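Long-range contacts in Phenylalanine/tyrosine ammonia-lyase (Rhodosporidium toruloides, PDB 1Y2M), which catalyses the non-oxidative deamination of L-phenylalanine and L-tyrosine to trans-cinnamic and p-coumaric acid, the committing step of phenylpropanoid metabolism: residues Ser293-Thr297 and Leu435-Gln439; Val301-His307 and Arg359-Leu365. One frame throughout, in Å; residues are numbered along the deposited sequence.

Contact 1: Ser293-Thr297 and Leu435-Gln439; sequences SQSLT and LNFTQ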
ATOM      1  N   SER B 293      16.493  -0.502  19.696  1.00  6.93           N
ATOM      2  CA  SER B 293      17.131  -0.519  18.372  1.00  6.99           C
ATOM      3  C   SER B 293      18.530   0.110  18.448  1.00  9.56           C
ATOM      4  O   SER B 293      19.485  -0.367  17.832  1.00  9.92           O
ATOM      5  CB  SER B 293      16.287   0.264  17.366  1.00 10.65           C
ATOM      6  OG  SER B 293      16.966   0.247  16.117  1.00  8.70           O
ATOM      7  N   GLN B 294      18.632   1.191  19.208  1.00  8.57           N
ATOM      8  CA  GLN B 294      19.907   1.897  19.394  1.00  9.82           C
ATOM      9  C   GLN B 294      20.895   1.039  20.199  1.00  8.87           C
ATOM     10  O   GLN B 294      22.087   0.930  19.886  1.00  8.89           O
ATOM     11  CB  GLN B 294      19.666   3.218  20.087  1.00  8.84           C
ATOM     12  CG  GLN B 294      18.991   4.159  19.117  1.00  7.77           C
ATOM     13  CD  GLN B 294      18.638   5.508  19.711  1.00  9.86           C
ATOM     14  OE1 GLN B 294      19.499   6.152  20.300  1.00 11.30           O
ATOM     15  NE2 GLN B 294      17.409   5.936  19.550  1.00 12.42           N
ATOM     16  N   SER B 295      20.377   0.433  21.249  1.00  8.30           N
ATOM     17  CA  SER B 295      21.164  -0.475  22.065  1.00 10.40           C
ATOM     18  C   SER B 295      21.701  -1.668  21.267  1.00  7.78           C
ATOM     19  O   SER B 295      22.866  -2.053  21.369  1.00  9.43           O
ATOM     20  CB  SER B 295      20.370  -0.930  23.305  1.00 13.68           C
ATOM     21  OG  SER B 295      20.062   0.192  24.152  1.00 12.70           O
ATOM     22  N   LEU B 296      20.846  -2.247  20.433  1.00  8.20           N
ATOM     23  CA  LEU B 296      21.222  -3.349  19.578  1.00  7.90           C
ATOM     24  C   LEU B 296      22.223  -2.926  18.522  1.00  9.44           C
ATOM     25  O   LEU B 296      23.136  -3.680  18.215  1.00  9.71           O
ATOM     26  CB  LEU B 296      19.975  -3.913  18.909  1.00 11.55           C
ATOM     27  CG  LEU B 296      19.110  -4.752  19.828  1.00  9.94           C
ATOM     28  CD1 LEU B 296      17.809  -5.053  19.175  1.00 10.90           C
ATOM     29  CD2 LEU B 296      19.817  -6.043  20.133  1.00 11.21           C
ATOM     30  N   THR B 297      22.101  -1.715  18.004  1.00  7.05           N
ATOM     31  CA  THR B 297      23.103  -1.144  17.119  1.00  8.12           C
ATOM     32  C   THR B 297      24.502  -1.155  17.784  1.00  9.15           C
ATOM     33  O   THR B 297      25.481  -1.625  17.196  1.00  9.28           O
ATOM     34  CB  THR B 297      22.722   0.293  16.658  1.00  9.42           C
ATOM     35  OG1 THR B 297      21.511   0.250  15.905  1.00  9.40           O
ATOM     36  CG2 THR B 297      23.818   0.850  15.755  1.00  7.64           C
ATOM     37  N   LEU B 435      16.273  -1.645   9.570  1.00  9.76           N
ATOM     38  CA  LEU B 435      17.633  -1.430  10.062  1.00  7.97           C
ATOM     39  C   LEU B 435      18.184  -2.597  10.848  1.00  9.63           C
ATOM     40  O   LEU B 435      19.254  -3.150  10.542  1.00  9.35           O
ATOM     41  CB  LEU B 435      17.671  -0.188  10.956  1.00  9.69           C
ATOM     42  CG  LEU B 435      19.105   0.203  11.382  1.00  8.18           C
ATOM     43  CD1 LEU B 435      19.968   0.574  10.101  1.00 11.45           C
ATOM     44  CD2 LEU B 435      19.097   1.320  12.371  1.00 13.08           C
ATOM     45  N   ASN B 436      17.464  -2.974  11.888  1.00 10.33           N
ATOM     46  CA  ASN B 436      17.976  -4.031  12.741  1.00 10.52           C
ATOM     47  C   ASN B 436      18.001  -5.356  11.966  1.00 10.89           C
ATOM     48  O   ASN B 436      18.885  -6.175  12.177  1.00  9.85           O
ATOM     49  CB  ASN B 436      17.169  -4.128  14.050  1.00  9.79           C
ATOM     50  CG  ASN B 436      17.352  -2.877  14.907  1.00 11.80           C
ATOM     51  OD1 ASN B 436      16.446  -2.115  15.063  1.00 14.05           O
ATOM     52  ND2 ASN B 436      18.569  -2.655  15.429  1.00 15.95           N
ATOM     53  N   PHE B 437      17.051  -5.603  11.079  1.00  8.30           N
ATOM     54  CA  PHE B 437      17.140  -6.848  10.272  1.00  9.32           C
ATOM     55  C   PHE B 437      18.478  -6.817   9.488  1.00  9.81           C
ATOM     56  O   PHE B 437      19.192  -7.807   9.392  1.00  9.16           O
ATOM     57  CB  PHE B 437      16.014  -6.890   9.254  1.00  9.96           C
ATOM     58  CG  PHE B 437      16.227  -7.896   8.166  1.00  9.55           C
ATOM     59  CD1 PHE B 437      16.220  -9.249   8.431  1.00 12.53           C
ATOM     60  CD2 PHE B 437      16.475  -7.475   6.895  1.00 11.47           C
ATOM     61  CE1 PHE B 437      16.449 -10.176   7.434  1.00 12.60           C
ATOM     62  CE2 PHE B 437      16.734  -8.390   5.880  1.00 14.14           C
ATOM     63  CZ  PHE B 437      16.707  -9.746   6.163  1.00 11.75           C
ATOM     64  N   THR B 438      18.771  -5.703   8.834  1.00  8.64           N
ATOM     65  CA  THR B 438      19.984  -5.637   8.000  1.00 10.69           C
ATOM     66  C   THR B 438      21.242  -5.769   8.825  1.00  8.21           C
ATOM     67  O   THR B 438      22.235  -6.421   8.398  1.00  9.44           O
ATOM     68  CB  THR B 438      20.126  -4.366   7.123  1.00 11.57           C
ATOM     69  OG1 THR B 438      20.226  -3.170   7.922  1.00 10.75           O
ATOM     70  CG2 THR B 438      18.935  -4.242   6.193  1.00  9.35           C
ATOM     71  N   GLN B 439      21.207  -5.232  10.037  1.00  8.96           N
ATOM     72  CA  GLN B 439      22.367  -5.452  10.986  1.00  8.14           C
ATOM     73  C   GLN B 439      22.521  -6.927  11.335  1.00 11.45           C
ATOM     74  O   GLN B 439      23.645  -7.473  11.313  1.00 10.23           O
ATOM     75  CB  GLN B 439      22.183  -4.663  12.291  1.00  8.16           C
ATOM     76  CG  GLN B 439      22.228  -3.174  12.129  1.00  9.32           C
ATOM     77  CD  GLN B 439      21.815  -2.434  13.374  1.00  8.39           C
ATOM     78  OE1 GLN B 439      21.352  -3.062  14.341  1.00 10.45           O
ATOM     79  NE2 GLN B 439      21.952  -1.091  13.368  1.00  9.46           N
TER
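Thr-297 and Gln-439 meet at about a right angle, and the threonine can be read atom by atom. Its CB lies 3.7 Å from NE2 of Gln-439. From there the two branches part. CG2 stays beside the amide, 3.6 Å from NE2 of Gln-439, and the same side chain also packs on Ile-332 of helix 323-336. The other branch is placed by a first torsion of -63°, which sets OG1 beside the backbone N and within range of two partners. OG1 donates to the carbonyl O of Ser-293, one turn earlier, at 2.9 Å; at the same time it accepts from NE2 of Gln-439, also at 2.9 Å, in a nearly straight bond that lies only 8° out of the amide plane. The hydroxyl thus relays the bonding from one helix to the other. The Ser-293 carbonyl also takes the helical N-H of Thr-297, which arrives from the opposite face of its plane.

A turn away, Ser-293 OG donates to OD1 of Asn-436 at 2.6 Å, in the carbonyl plane and on a lone pair. The NH2 end of that amide adds two weak bonds: ND2 of Asn-436 to the Ser-293 O at 3.4 Å, and ND2 to OE1 of Gln-439 at 3.0 Å. Ser-293 OG on OD1 and Thr-297 OG1 with Pro-364 O on NE2 probably settle how the two buried amides are turned. His-527 of helix 506-560 touches both amide side chains. The axes of 293-297 and 435-439, segments of helices 273-303 and 416-443, run nearly parallel, 10.5 Å apart at closest and 19° apart in direction, joined by polar side chains rather than interlocking apolar ones. It is a polar seam within the long-helix bundle at the centre of the PAL/histidase fold.

Contact 2: Val301-His307 and Arg359-Leu365; sequences VEAMVGH and RQDRYPL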
ATOM      1  N   VAL B 301      27.832  -3.388  16.822  1.00  7.65           N
ATOM      2  CA  VAL B 301      29.146  -2.834  16.494  1.00  8.30           C
ATOM      3  C   VAL B 301      30.178  -3.633  17.305  1.00  8.87           C
ATOM      4  O   VAL B 301      31.239  -4.006  16.787  1.00 10.72           O
ATOM      5  CB  VAL B 301      29.233  -1.316  16.817  1.00 10.76           C
ATOM      6  CG1 VAL B 301      30.659  -0.806  16.696  1.00 11.52           C
ATOM      7  CG2 VAL B 301      28.289  -0.476  15.915  1.00 11.37           C
ATOM      8  N   GLU B 302      29.862  -3.919  18.569  1.00  9.74           N
ATOM      9  CA  GLU B 302      30.796  -4.689  19.404  1.00  9.51           C
ATOM     10  C   GLU B 302      31.018  -6.115  18.859  1.00 10.22           C
ATOM     11  O   GLU B 302      32.137  -6.543  18.640  1.00 11.16           O
ATOM     12  CB  GLU B 302      30.311  -4.724  20.859  1.00 10.82           C
ATOM     13  CG  GLU B 302      30.347  -3.367  21.521  1.00  9.00           C
ATOM     14  CD  GLU B 302      30.049  -3.484  23.020  1.00 11.50           C
ATOM     15  OE1 GLU B 302      28.872  -3.732  23.327  1.00 12.12           O
ATOM     16  OE2 GLU B 302      30.976  -3.372  23.887  1.00 10.88           O
ATOM     17  N   ALA B 303      29.938  -6.834  18.549  1.00  8.80           N
ATOM     18  CA  ALA B 303      30.064  -8.200  18.040  1.00  9.13           C
ATOM     19  C   ALA B 303      30.825  -8.225  16.706  1.00 10.16           C
ATOM     20  O   ALA B 303      31.530  -9.155  16.426  1.00 10.12           O
ATOM     21  CB  ALA B 303      28.715  -8.825  17.838  1.00 12.71           C
HETATM   22  N   MSE B 304      30.682  -7.168  15.908  1.00  8.70           N
HETATM   23  CA  MSE B 304      31.314  -7.092  14.574  1.00  9.29           C
HETATM   24  C   MSE B 304      32.708  -6.496  14.631  1.00  9.99           C
HETATM   25  O   MSE B 304      33.325  -6.324  13.612  1.00 11.25           O
HETATM   26  CB  MSE B 304      30.442  -6.252  13.660  1.00 11.15           C
HETATM   27  CG  MSE B 304      29.089  -6.860  13.370  1.00  8.80           C
HETATM   28 SE   MSE B 304      29.347  -8.244  11.949  1.00 22.63          SE
HETATM   29  CE  MSE B 304      29.700  -7.088  10.353  1.00 15.18           C
ATOM     30  N   VAL B 305      33.205  -6.225  15.836  1.00 10.00           N
ATOM     31  CA  VAL B 305      34.454  -5.473  16.050  1.00 10.48           C
ATOM     32  C   VAL B 305      34.507  -4.287  15.074  1.00 11.21           C
ATOM     33  O   VAL B 305      35.513  -4.018  14.392  1.00 12.26           O
ATOM     34  CB  VAL B 305      35.708  -6.375  16.038  1.00 10.94           C
ATOM     35  CG1 VAL B 305      36.951  -5.594  16.337  1.00 22.30           C
ATOM     36  CG2 VAL B 305      35.587  -7.366  17.171  1.00 14.82           C
ATOM     37  N   GLY B 306      33.394  -3.567  15.031  1.00 10.69           N
ATOM     38  CA  GLY B 306      33.240  -2.455  14.132  1.00 10.35           C
ATOM     39  C   GLY B 306      33.685  -1.140  14.714  1.00 12.00           C
ATOM     40  O   GLY B 306      34.295  -1.094  15.782  1.00 11.57           O
ATOM     41  N   HIS B 307      33.351  -0.072  13.994  1.00 10.98           N
ATOM     42  CA  HIS B 307      33.912   1.243  14.311  1.00 11.90           C
ATOM     43  C   HIS B 307      32.977   2.101  15.151  1.00 11.27           C
ATOM     44  O   HIS B 307      31.898   2.535  14.713  1.00 11.57           O
ATOM     45  CB  HIS B 307      34.222   1.987  13.030  1.00 10.98           C
ATOM     46  CG  HIS B 307      35.320   1.369  12.236  1.00 15.52           C
ATOM     47  ND1 HIS B 307      35.093   0.518  11.178  1.00 26.48           N
ATOM     48  CD2 HIS B 307      36.663   1.523  12.320  1.00 18.34           C
ATOM     49  CE1 HIS B 307      36.254   0.148  10.662  1.00 26.87           C
ATOM     50  NE2 HIS B 307      37.224   0.740  11.342  1.00 20.54           N
ATOM     51  N   ARG B 359      37.395  -1.932   4.654  1.00 51.43           N
ATOM     52  CA  ARG B 359      37.913  -1.370   5.898  1.00 44.06           C
ATOM     53  C   ARG B 359      36.849  -0.600   6.670  1.00 34.29           C
ATOM     54  O   ARG B 359      37.012  -0.374   7.861  1.00 35.56           O
ATOM     55  CB  ARG B 359      39.084  -0.433   5.577  1.00 44.81           C
ATOM     56  CG  ARG B 359      40.136  -1.109   4.696  1.00 52.42           C
ATOM     57  CD  ARG B 359      41.133  -0.155   4.085  1.00 51.63           C
ATOM     58  NE  ARG B 359      41.986  -0.867   3.132  1.00 61.07           N
ATOM     59  CZ  ARG B 359      42.917  -0.292   2.373  1.00 63.82           C
ATOM     60  NH1 ARG B 359      43.139   1.016   2.449  1.00 67.58           N
ATOM     61  NH2 ARG B 359      43.638  -1.028   1.535  1.00 63.89           N
ATOM     62  N   GLN B 360      35.766  -0.211   6.021  0.50 27.25           N
ATOM     63  CA  GLN B 360      34.770   0.532   6.747  0.50 22.89           C
ATOM     64  C   GLN B 360      33.475  -0.234   6.894  0.50 19.58           C
ATOM     65  O   GLN B 360      33.125  -1.100   6.067  0.50 14.54           O
ATOM     66  CB  GLN B 360      34.554   1.910   6.130  0.50 25.31           C
ATOM     67  CG  GLN B 360      34.055   2.965   7.125  0.50 29.58           C
ATOM     68  CD  GLN B 360      34.570   2.751   8.540  0.50 26.18           C
ATOM     69  OE1 GLN B 360      33.774   2.365   9.425  0.50  9.58           O
ATOM     70  NE2 GLN B 360      35.929   2.962   8.764  0.50 15.77           N
ATOM     71  N   ASP B 361      32.756   0.104   7.954  1.00 12.74           N
ATOM     72  CA  ASP B 361      31.514  -0.605   8.288  1.00 10.03           C
ATOM     73  C   ASP B 361      30.500  -0.392   7.201  1.00 11.47           C
ATOM     74  O   ASP B 361      30.475   0.635   6.568  1.00  9.84           O
ATOM     75  CB  ASP B 361      30.956  -0.130   9.638  1.00 12.92           C
ATOM     76  CG  ASP B 361      31.761  -0.624  10.820  1.00 13.73           C
ATOM     77  OD1 ASP B 361      32.675  -1.478  10.633  1.00 17.34           O
ATOM     78  OD2 ASP B 361      31.471  -0.160  11.931  1.00 14.79           O
ATOM     79  N   ARG B 362      29.591  -1.341   7.031  1.00 10.42           N
ATOM     80  CA  ARG B 362      28.557  -1.167   6.060  1.00 10.16           C
ATOM     81  C   ARG B 362      27.437  -0.273   6.616  1.00  7.73           C
ATOM     82  O   ARG B 362      27.464   0.141   7.769  1.00  9.74           O
ATOM     83  CB  ARG B 362      28.035  -2.542   5.636  1.00  8.71           C
ATOM     84  CG  ARG B 362      29.128  -3.387   4.952  1.00  9.47           C
ATOM     85  CD  ARG B 362      28.558  -4.751   4.659  1.00 13.34           C
ATOM     86  NE  ARG B 362      29.544  -5.647   4.061  1.00 14.80           N
ATOM     87  CZ  ARG B 362      30.317  -6.475   4.759  1.00 14.54           C
ATOM     88  NH1 ARG B 362      30.259  -6.520   6.084  1.00 18.09           N
ATOM     89  NH2 ARG B 362      31.170  -7.263   4.110  1.00 21.14           N
ATOM     90  N   TYR B 363      26.439  -0.021   5.792  1.00  7.90           N
ATOM     91  CA  TYR B 363      25.501   1.042   6.127  1.00  8.73           C
ATOM     92  C   TYR B 363      24.618   0.741   7.325  1.00  7.80           C
ATOM     93  O   TYR B 363      24.201   1.714   8.041  1.00  9.40           O
ATOM     94  CB  TYR B 363      24.639   1.418   4.918  1.00  9.76           C
ATOM     95  CG  TYR B 363      25.303   2.213   3.820  1.00  7.24           C
ATOM     96  CD1 TYR B 363      26.680   2.382   3.723  1.00 12.15           C
ATOM     97  CD2 TYR B 363      24.499   2.692   2.772  1.00 13.58           C
ATOM     98  CE1 TYR B 363      27.248   3.106   2.621  1.00 13.04           C
ATOM     99  CE2 TYR B 363      25.030   3.338   1.737  1.00 12.64           C
ATOM    100  CZ  TYR B 363      26.371   3.573   1.654  1.00 13.21           C
ATOM    101  OH  TYR B 363      26.793   4.243   0.510  1.00 18.71           O
ATOM    102  N   PRO B 364      24.240  -0.547   7.562  1.00  8.50           N
ATOM    103  CA  PRO B 364      23.406  -0.793   8.742  1.00  9.37           C
ATOM    104  C   PRO B 364      23.963  -0.260  10.075  1.00  9.94           C
ATOM    105  O   PRO B 364      23.224   0.154  10.946  1.00  9.22           O
ATOM    106  CB  PRO B 364      23.226  -2.321   8.725  1.00 10.97           C
ATOM    107  CG  PRO B 364      23.222  -2.591   7.196  1.00  9.53           C
ATOM    108  CD  PRO B 364      24.397  -1.773   6.740  1.00  8.99           C
ATOM    109  N   LEU B 365      25.280  -0.243  10.193  1.00  9.23           N
ATOM    110  CA  LEU B 365      25.947   0.321  11.357  1.00  9.95           C
ATOM    111  C   LEU B 365      26.347   1.788  11.120  1.00 10.59           C
ATOM    112  O   LEU B 365      26.033   2.667  11.929  1.00 10.30           O
ATOM    113  CB  LEU B 365      27.192  -0.521  11.653  1.00 10.39           C
ATOM    114  CG  LEU B 365      26.871  -1.943  12.129  1.00 11.78           C
ATOM    115  CD1 LEU B 365      28.190  -2.710  12.428  1.00 12.78           C
ATOM    116  CD2 LEU B 365      25.887  -1.992  13.350  1.00 13.03           C
TER
HETATM  117  O   HOH W   1      29.952   1.821  12.903  1.00 10.83           O
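The imidazole of His-307 has the Gln-360 amide on one face and the Asp-361 carboxylate at its edge. In one of the two conformers modelled for Gln-360, NE2 sits 3.4 Å above the centre of the His-307 ring, with amide and ring planes 53° apart. CG of Asp-361 lies in the ring plane, and OD1 of Asp-361 takes a weak bond of 3.2 Å from ND1 of His-307. Further round the rim, the ring carbon CE1 of His-307 closes to 2.9 Å on the carbonyl O of Arg-359. The ring gets there because CG of His-307 stands anti to the carbonyl carbon (chi1 -67°). The same carboxylate holds the backbone too: the N-H of His-307 meets OD2 of Asp-361 at 2.8 Å, almost straight and on the syn side, 22° out of the carboxylate plane. Water 1 donates to this OD2 and to the carbonyl O of His-307. An alanine in place of the histidine would probably keep the backbone bond but deprive OD1 of its ring partner and open a gap beneath the Gln-360 amide.

Gln-360 probably binds cinnamate, as in relatives, so the loop end at His-307 packs against a residue of the substrate pocket. This loop begins where helix 273-303 ends in a Schellman motif: Val-305 takes up positive phi, and the N-H of Gly-306 returns to the O of Val-301 at 2.8 Å. Opposite, Arg-362 is the N-cap of the short helix 363-366.

Apolar contacts join the two helix ends. CG2 of Val-301 touches CD2 of Leu-365 at 3.8 Å, and CG of Met-304, present as selenomethionine, lies 4.3 Å from CD1 of Leu-365. The methyl CE of Met-304 comes to the edge of the Arg-362 guanidinium, whose NH1 forms a salt bridge with Glu-442.

Overall arrangement
Contact 2 begins on the last turn of helix 273-303, beyond contact 1, and runs into the loop that follows; their centres are 11 Å apart, with contact 2 nested in the chain loop that contact 1 closes. They meet directly: Gln-439 NE2 lies 3.0 Å from Pro-364 O, a probable hydrogen bond, and Thr-297 O is 3.9 Å from Leu-365 CD2. Contact 2 is nearer the substrate site. Gln-360 has its side chain about 4 Å from that of Arg-366, another residue thought by similarity to bind cinnamate, whereas the Thr-297 side chain is about 9 Å from it. Tyr-363 and Arg-362 reach the second subunit, Arg-362 packing on its Asn-499, consistent with an active site shared between chains.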